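PDB 6JDR: PP1b from Porcine reproductive and respiratory syndrome virus, which probably hydrolyses ATP to drive 5'-to-3' unwinding of RNA and DNA duplexes, as the zinc-binding helicase portion (nsp10) of the viral replicase polyprotein. Local coordinates for residues 135-140 against 238-243; 168-173 against 215-220. The protein carries 1 engineered substitution. All coordinates share one frame; numbering follows the deposited sequence.

Contact 1: 135-140 against 238-243; sequences VAVASN and LLSKTT
Asn140 reaches from helix 134-142 to the backbone of Leu239, a clear case of a side-chain amide binding a carbonyl toward the C-terminal end of a second helix, here 232-239. Asn140 ND2 donates to Leu239 O at 2.6 Å, with an N-H...O angle of 159°. The acceptor lies almost in the plane of the amide, whereas the donor is tilted 32° from the plane of the Leu239 carbonyl. CG of Asn140 stands anti to its own carbonyl carbon (chi1 -71°), which sets CG on the side facing Leu239 O. The same nitrogen also donates to a water, which passes the link on to Ser240 O. The other branch, Asn140 OD1, meets the methyl CG2 of Thr243 at 3.6 Å, the two side chains crossing at about a right angle.

One helical turn back, Val137 supplies the apolar part of the interface. Val137 CG2 sits 4.1 Å from Leu239 CB and 3.4 Å from Ser240 OG, a hydroxyl already hydrogen-bonded to Leu236 O and Asn133 N. The Val137 backbone joins in as well: its CA-H points at Leu239 O, with Val137 CA and Leu239 O 3.6 Å apart. Beside it, Ala136 CB rests against Ser240 O at 3.5 Å.

Leu239 O is thus held by one strong N-H donor and one weak C-H donor from successive turns of the same helix. Partial negative charge near the end of helix 232-239 would probably strengthen that grip. The amide thus reaches two neighbouring carbonyls, Leu239 O directly and Ser240 O through the water.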
ATOM      1  N   VAL A 135      -9.232   7.118  17.879  1.00 45.31           N
ATOM      2  CA  VAL A 135     -10.384   7.486  17.042  1.00 46.85           C
ATOM      3  C   VAL A 135      -9.927   7.812  15.610  1.00 45.43           C
ATOM      4  O   VAL A 135     -10.635   7.519  14.646  1.00 45.25           O
ATOM      5  CB  VAL A 135     -11.255   8.621  17.653  1.00 49.10           C
ATOM      6  CG1 VAL A 135     -10.452   9.883  17.924  1.00 52.09           C
ATOM      7  CG2 VAL A 135     -12.434   8.943  16.742  1.00 49.70           C
ATOM      8  N   ALA A 136      -8.735   8.391  15.477  1.00 44.53           N
ATOM      9  CA  ALA A 136      -8.121   8.613  14.170  1.00 43.65           C
ATOM     10  C   ALA A 136      -7.668   7.294  13.546  1.00 44.44           C
ATOM     11  O   ALA A 136      -7.800   7.097  12.334  1.00 44.51           O
ATOM     12  CB  ALA A 136      -6.944   9.566  14.295  1.00 44.42           C
ATOM     13  N   VAL A 137      -7.132   6.398  14.374  1.00 44.11           N
ATOM     14  CA  VAL A 137      -6.722   5.068  13.915  1.00 43.21           C
ATOM     15  C   VAL A 137      -7.906   4.348  13.266  1.00 43.61           C
ATOM     16  O   VAL A 137      -7.788   3.829  12.155  1.00 43.29           O
ATOM     17  CB  VAL A 137      -6.138   4.216  15.071  1.00 42.27           C
ATOM     18  CG1 VAL A 137      -6.017   2.750  14.677  1.00 42.02           C
ATOM     19  CG2 VAL A 137      -4.779   4.752  15.495  1.00 42.26           C
ATOM     20  N   ALA A 138      -9.043   4.329  13.961  1.00 44.09           N
ATOM     21  CA  ALA A 138     -10.265   3.696  13.444  1.00 44.65           C
ATOM     22  C   ALA A 138     -10.680   4.279  12.093  1.00 44.70           C
ATOM     23  O   ALA A 138     -10.914   3.546  11.133  1.00 43.24           O
ATOM     24  CB  ALA A 138     -11.397   3.843  14.447  1.00 44.41           C
ATOM     25  N   SER A 139     -10.753   5.603  12.034  1.00 45.92           N
ATOM     26  CA  SER A 139     -11.092   6.319  10.808  1.00 46.70           C
ATOM     27  C   SER A 139     -10.103   6.023   9.676  1.00 46.96           C
ATOM     28  O   SER A 139     -10.504   5.673   8.566  1.00 47.84           O
ATOM     29  CB  SER A 139     -11.139   7.825  11.089  1.00 47.88           C
ATOM     30  OG  SER A 139     -11.144   8.579   9.889  1.00 50.82           O
ATOM     31  N   ASN A 140      -8.814   6.160   9.963  1.00 47.70           N
ATOM     32  CA  ASN A 140      -7.772   5.961   8.955  1.00 46.71           C
ATOM     33  C   ASN A 140      -7.643   4.518   8.470  1.00 46.38           C
ATOM     34  O   ASN A 140      -7.260   4.285   7.322  1.00 46.47           O
ATOM     35  CB  ASN A 140      -6.425   6.461   9.480  1.00 47.25           C
ATOM     36  CG  ASN A 140      -6.363   7.976   9.572  1.00 47.86           C
ATOM     37  OD1 ASN A 140      -6.877   8.681   8.704  1.00 49.00           O
ATOM     38  ND2 ASN A 140      -5.724   8.483  10.617  1.00 47.89           N
ATOM     39  N   LEU A 238       1.543   5.719  13.115  1.00 43.29           N
ATOM     40  CA  LEU A 238       1.301   6.163  11.740  1.00 43.32           C
ATOM     41  C   LEU A 238      -0.190   6.331  11.459  1.00 42.77           C
ATOM     42  O   LEU A 238      -0.625   7.376  10.980  1.00 42.88           O
ATOM     43  CB  LEU A 238       1.887   5.173  10.732  1.00 43.55           C
ATOM     44  CG  LEU A 238       3.410   5.012  10.685  1.00 44.33           C
ATOM     45  CD1 LEU A 238       3.791   4.065   9.557  1.00 43.91           C
ATOM     46  CD2 LEU A 238       4.113   6.354  10.524  1.00 44.76           C
ATOM     47  N   LEU A 239      -0.968   5.300  11.771  1.00 42.28           N
ATOM     48  CA  LEU A 239      -2.405   5.331  11.539  1.00 42.42           C
ATOM     49  C   LEU A 239      -3.137   6.422  12.322  1.00 44.40           C
ATOM     50  O   LEU A 239      -4.261   6.780  11.975  1.00 45.96           O
ATOM     51  CB  LEU A 239      -3.020   3.966  11.827  1.00 41.43           C
ATOM     52  CG  LEU A 239      -2.689   2.929  10.757  1.00 41.16           C
ATOM     53  CD1 LEU A 239      -3.103   1.534  11.204  1.00 41.25           C
ATOM     54  CD2 LEU A 239      -3.356   3.292   9.441  1.00 41.63           C
ATOM     55  N   SER A 240      -2.511   6.948  13.371  1.00 45.18           N
ATOM     56  CA  SER A 240      -3.042   8.118  14.063  1.00 46.40           C
ATOM     57  C   SER A 240      -2.931   9.401  13.227  1.00 47.14           C
ATOM     58  O   SER A 240      -3.687  10.344  13.448  1.00 46.85           O
ATOM     59  CB  SER A 240      -2.323   8.319  15.400  1.00 45.96           C
ATOM     60  OG  SER A 240      -2.533   7.216  16.258  1.00 46.89           O
ATOM     61  N   LYS A 241      -1.983   9.433  12.286  1.00 48.88           N
ATOM     62  CA  LYS A 241      -1.698  10.623  11.477  1.00 50.93           C
ATOM     63  C   LYS A 241      -2.093  10.512   9.997  1.00 50.84           C
ATOM     64  O   LYS A 241      -2.410  11.520   9.368  1.00 51.67           O
ATOM     65  CB  LYS A 241      -0.208  10.968  11.571  1.00 53.62           C
ATOM     66  CG  LYS A 241       0.244  11.464  12.938  1.00 56.28           C
ATOM     67  CD  LYS A 241      -0.240  12.881  13.211  1.00 59.20           C
ATOM     68  CE  LYS A 241       0.292  13.407  14.535  1.00 62.52           C
ATOM     69  NZ  LYS A 241      -0.191  14.785  14.829  1.00 63.03           N
ATOM     70  N   THR A 242      -2.071   9.307   9.436  1.00 50.68           N
ATOM     71  CA  THR A 242      -2.335   9.133   8.007  1.00 50.03           C
ATOM     72  C   THR A 242      -2.935   7.766   7.706  1.00 49.38           C
ATOM     73  O   THR A 242      -2.981   6.898   8.577  1.00 49.11           O
ATOM     74  CB  THR A 242      -1.039   9.312   7.183  1.00 50.65           C
ATOM     75  OG1 THR A 242      -1.320   9.178   5.783  1.00 53.55           O
ATOM     76  CG2 THR A 242       0.012   8.283   7.577  1.00 51.29           C
ATOM     77  N   THR A 243      -3.406   7.593   6.473  1.00 47.98           N
ATOM     78  CA  THR A 243      -3.808   6.280   5.973  1.00 46.60           C
ATOM     79  C   THR A 243      -2.591   5.633   5.339  1.00 44.88           C
ATOM     80  O   THR A 243      -1.613   6.313   5.020  1.00 44.50           O
ATOM     81  CB  THR A 243      -4.948   6.362   4.934  1.00 47.16           C
ATOM     82  OG1 THR A 243      -4.491   7.025   3.748  1.00 47.34           O
ATOM     83  CG2 THR A 243      -6.140   7.113   5.500  1.00 48.09           C
TER
HETATM   84  O   HOH W   1      -5.833  11.548  11.426  1.00 65.00           O

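Contact 2: 168-173 against 215-220; sequences VIYTPT and GWCPGK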
ATOM      1  N   VAL A 168       5.874   8.417   0.667  1.00 58.56           N
ATOM      2  CA  VAL A 168       6.711   7.974   1.780  1.00 55.68           C
ATOM      3  C   VAL A 168       6.519   6.473   1.980  1.00 53.73           C
ATOM      4  O   VAL A 168       5.388   5.986   2.029  1.00 52.51           O
ATOM      5  CB  VAL A 168       6.351   8.707   3.090  1.00 55.98           C
ATOM      6  CG1 VAL A 168       7.255   8.252   4.231  1.00 56.34           C
ATOM      7  CG2 VAL A 168       6.450  10.214   2.903  1.00 56.56           C
ATOM      8  N   ILE A 169       7.628   5.747   2.088  1.00 50.77           N
ATOM      9  CA  ILE A 169       7.595   4.310   2.321  1.00 49.85           C
ATOM     10  C   ILE A 169       8.211   4.012   3.689  1.00 49.35           C
ATOM     11  O   ILE A 169       9.403   4.244   3.906  1.00 49.37           O
ATOM     12  CB  ILE A 169       8.342   3.548   1.206  1.00 50.14           C
ATOM     13  CG1 ILE A 169       7.648   3.783  -0.143  1.00 51.35           C
ATOM     14  CG2 ILE A 169       8.402   2.056   1.511  1.00 49.09           C
ATOM     15  CD1 ILE A 169       8.509   3.476  -1.352  1.00 51.73           C
ATOM     16  N   TYR A 170       7.388   3.517   4.611  1.00 47.28           N
ATOM     17  CA  TYR A 170       7.853   3.124   5.935  1.00 46.27           C
ATOM     18  C   TYR A 170       8.243   1.648   5.926  1.00 44.70           C
ATOM     19  O   TYR A 170       7.550   0.820   5.332  1.00 43.18           O
ATOM     20  CB  TYR A 170       6.778   3.385   6.990  1.00 46.55           C
ATOM     21  CG  TYR A 170       6.436   4.849   7.167  1.00 47.26           C
ATOM     22  CD1 TYR A 170       7.185   5.658   8.014  1.00 46.97           C
ATOM     23  CD2 TYR A 170       5.358   5.424   6.492  1.00 47.98           C
ATOM     24  CE1 TYR A 170       6.875   6.996   8.184  1.00 47.78           C
ATOM     25  CE2 TYR A 170       5.039   6.762   6.656  1.00 47.57           C
ATOM     26  CZ  TYR A 170       5.797   7.543   7.503  1.00 48.69           C
ATOM     27  OH  TYR A 170       5.488   8.874   7.675  1.00 49.52           O
ATOM     28  N   THR A 171       9.350   1.328   6.591  1.00 42.37           N
ATOM     29  CA  THR A 171       9.907  -0.017   6.559  1.00 41.00           C
ATOM     30  C   THR A 171      10.533  -0.357   7.925  1.00 39.55           C
ATOM     31  O   THR A 171      11.168   0.501   8.544  1.00 39.19           O
ATOM     32  CB  THR A 171      10.925  -0.147   5.405  1.00 42.71           C
ATOM     33  OG1 THR A 171      11.328  -1.512   5.251  1.00 43.59           O
ATOM     34  CG2 THR A 171      12.152   0.725   5.647  1.00 43.70           C
ATOM     35  N   PRO A 172      10.335  -1.603   8.403  1.00 36.97           N
ATOM     36  CA  PRO A 172      10.642  -1.985   9.786  1.00 37.51           C
ATOM     37  C   PRO A 172      12.115  -2.032  10.206  1.00 38.62           C
ATOM     38  O   PRO A 172      12.425  -1.622  11.322  1.00 40.37           O
ATOM     39  CB  PRO A 172      10.025  -3.385   9.911  1.00 37.11           C
ATOM     40  CG  PRO A 172       9.967  -3.900   8.518  1.00 37.19           C
ATOM     41  CD  PRO A 172       9.665  -2.698   7.679  1.00 36.89           C
ATOM     42  N   THR A 173      13.006  -2.539   9.357  1.00 38.70           N
ATOM     43  CA  THR A 173      14.405  -2.732   9.756  1.00 38.64           C
ATOM     44  C   THR A 173      15.383  -2.038   8.829  1.00 39.82           C
ATOM     45  O   THR A 173      15.016  -1.574   7.753  1.00 39.98           O
ATOM     46  CB  THR A 173      14.782  -4.221   9.815  1.00 38.31           C
ATOM     47  OG1 THR A 173      14.904  -4.745   8.487  1.00 38.67           O
ATOM     48  CG2 THR A 173      13.732  -5.016  10.603  1.00 38.23           C
ATOM     49  N   GLY A 215       8.923   7.301  13.167  1.00 55.42           N
ATOM     50  CA  GLY A 215       7.604   7.913  13.310  1.00 57.91           C
ATOM     51  C   GLY A 215       7.169   8.673  12.072  1.00 60.05           C
ATOM     52  O   GLY A 215       7.872   8.689  11.063  1.00 59.35           O
ATOM     53  N   TRP A 216       6.010   9.320  12.164  1.00 62.61           N
ATOM     54  CA  TRP A 216       5.376   9.960  11.011  1.00 63.64           C
ATOM     55  C   TRP A 216       6.158  11.160  10.485  1.00 66.49           C
ATOM     56  O   TRP A 216       6.657  11.974  11.261  1.00 67.86           O
ATOM     57  CB  TRP A 216       3.957  10.406  11.372  1.00 63.56           C
ATOM     58  CG  TRP A 216       3.207  11.017  10.227  1.00 63.85           C
ATOM     59  CD1 TRP A 216       2.736  10.375   9.120  1.00 63.75           C
ATOM     60  CD2 TRP A 216       2.841  12.392  10.078  1.00 64.31           C
ATOM     61  NE1 TRP A 216       2.101  11.264   8.288  1.00 64.16           N
ATOM     62  CE2 TRP A 216       2.149  12.511   8.855  1.00 65.32           C
ATOM     63  CE3 TRP A 216       3.031  13.536  10.860  1.00 65.97           C
ATOM     64  CZ2 TRP A 216       1.644  13.729   8.392  1.00 66.65           C
ATOM     65  CZ3 TRP A 216       2.530  14.747  10.403  1.00 67.49           C
ATOM     66  CH2 TRP A 216       1.844  14.833   9.178  1.00 67.56           C
ATOM     67  N   CYS A 217       6.265  11.246   9.161  1.00 68.86           N
ATOM     68  CA  CYS A 217       6.742  12.453   8.493  1.00 72.24           C
ATOM     69  C   CYS A 217       5.844  12.726   7.278  1.00 72.30           C
ATOM     70  O   CYS A 217       5.372  11.788   6.628  1.00 68.76           O
ATOM     71  CB  CYS A 217       8.222  12.328   8.100  1.00 74.82           C
ATOM     72  SG  CYS A 217       8.566  11.511   6.522  1.00 79.46           S
ATOM     73  N   PRO A 218       5.599  14.012   6.975  1.00 74.28           N
ATOM     74  CA  PRO A 218       4.573  14.374   5.997  1.00 75.12           C
ATOM     75  C   PRO A 218       4.888  13.908   4.576  1.00 73.80           C
ATOM     76  O   PRO A 218       6.051  13.863   4.175  1.00 73.51           O
ATOM     77  CB  PRO A 218       4.541  15.902   6.070  1.00 74.99           C
ATOM     78  CG  PRO A 218       5.912  16.281   6.505  1.00 76.38           C
ATOM     79  CD  PRO A 218       6.367  15.185   7.427  1.00 75.92           C
ATOM     80  N   GLY A 219       3.841  13.560   3.837  1.00 72.56           N
ATOM     81  CA  GLY A 219       3.967  13.102   2.461  1.00 72.51           C
ATOM     82  C   GLY A 219       2.604  13.035   1.799  1.00 73.30           C
ATOM     83  O   GLY A 219       1.589  13.362   2.418  1.00 73.82           O
ATOM     84  N   LYS A 220       2.578  12.608   0.541  1.00 73.80           N
ATOM     85  CA  LYS A 220       1.323  12.513  -0.196  1.00 75.42           C
ATOM     86  C   LYS A 220       0.672  11.171   0.117  1.00 71.96           C
ATOM     87  O   LYS A 220      -0.291  11.116   0.882  1.00 73.54           O
ATOM     88  CB  LYS A 220       1.544  12.722  -1.704  1.00 78.34           C
ATOM     89  CG  LYS A 220       2.398  13.938  -2.059  1.00 82.18           C
ATOM     90  CD  LYS A 220       1.949  15.214  -1.351  1.00 84.59           C
ATOM     91  CE  LYS A 220       2.949  16.344  -1.540  1.00 86.04           C
ATOM     92  NZ  LYS A 220       2.725  17.443  -0.559  1.00 86.65           N
TER
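Tyr170 lays the hydroxyl end of its ring against the chain from Gly215 to Cys217, illustrating how a buried aromatic can fasten a loop that lacks regular structure. Cys217 N donates to Tyr170 OH at 2.9 Å in a nearly straight bond, the N-H...O angle being 175°. The nitrogen approaches at the ring edge, close to its plane, and so does Gly215 O, which lies 3.5 Å from Tyr170 CE1. Trp216, between these two backbone groups, brings CD1 of its indole to 3.5 Å from Tyr170 OH. Three consecutive residues thus line this end of the ring, Gly215 at the CE1 edge and Trp216 and Cys217 at the hydroxyl, while Leu238 of helix 232-239 packs against both aromatic side chains.

Val168, two residues earlier on the strand, continues the surface. Val168 CG1, anti to the backbone N (chi1 -179°), lies over one face of the Tyr170 ring, offset toward the rim, and also reaches Cys217 SG at 4.2 Å. The second methyl, Val168 CG2, rests 3.8 Å from Gly219 CA and 3.9 Å from Pro218 O. Because Gly219 has no side chain, its backbone can come this near to the valine. Arg210 of strand 208-211 touches Val168, Tyr170 and Cys217, adding a further side to the cluster.

Beyond Tyr170, Thr171 OG1 hydrogen-bonds Asp225 OD2, immediately after strand 222-224; Asp225 and Glu226 are a recorded zinc-binding pair, though no zinc is bound to them in this chain. Strand 168-171 lies between 208-211 and 222-224 in the parallel sheet of the P-loop NTPase fold, as in superfamily 1 helicase cores, and here the crossover between those two flanking strands is made by the loop holding residues 215-220 and not by a helix.

How the contacts relate
Contacts 1 and 2 lie about 14 Å apart, centre to centre, and meet where 238-243 of contact 1 packs on both segments of contact 2. Leu238 CD1 packs on Tyr170 CG at 3.6 Å, and Lys241 and Thr242 lean on the Trp216 indole, so the 238-243 segment is sandwiched between helix 134-142 and the loop of contact 2. Along the chain the order is 135-140, 168-173, 215-220, 238-243, contact 1 thus enclosing contact 2. Between 135-140 and 168-173 come strand 145-148 and a probable Walker A loop. Together the contacts tie the helix preceding that strand to the parallel sheet of the helicase core.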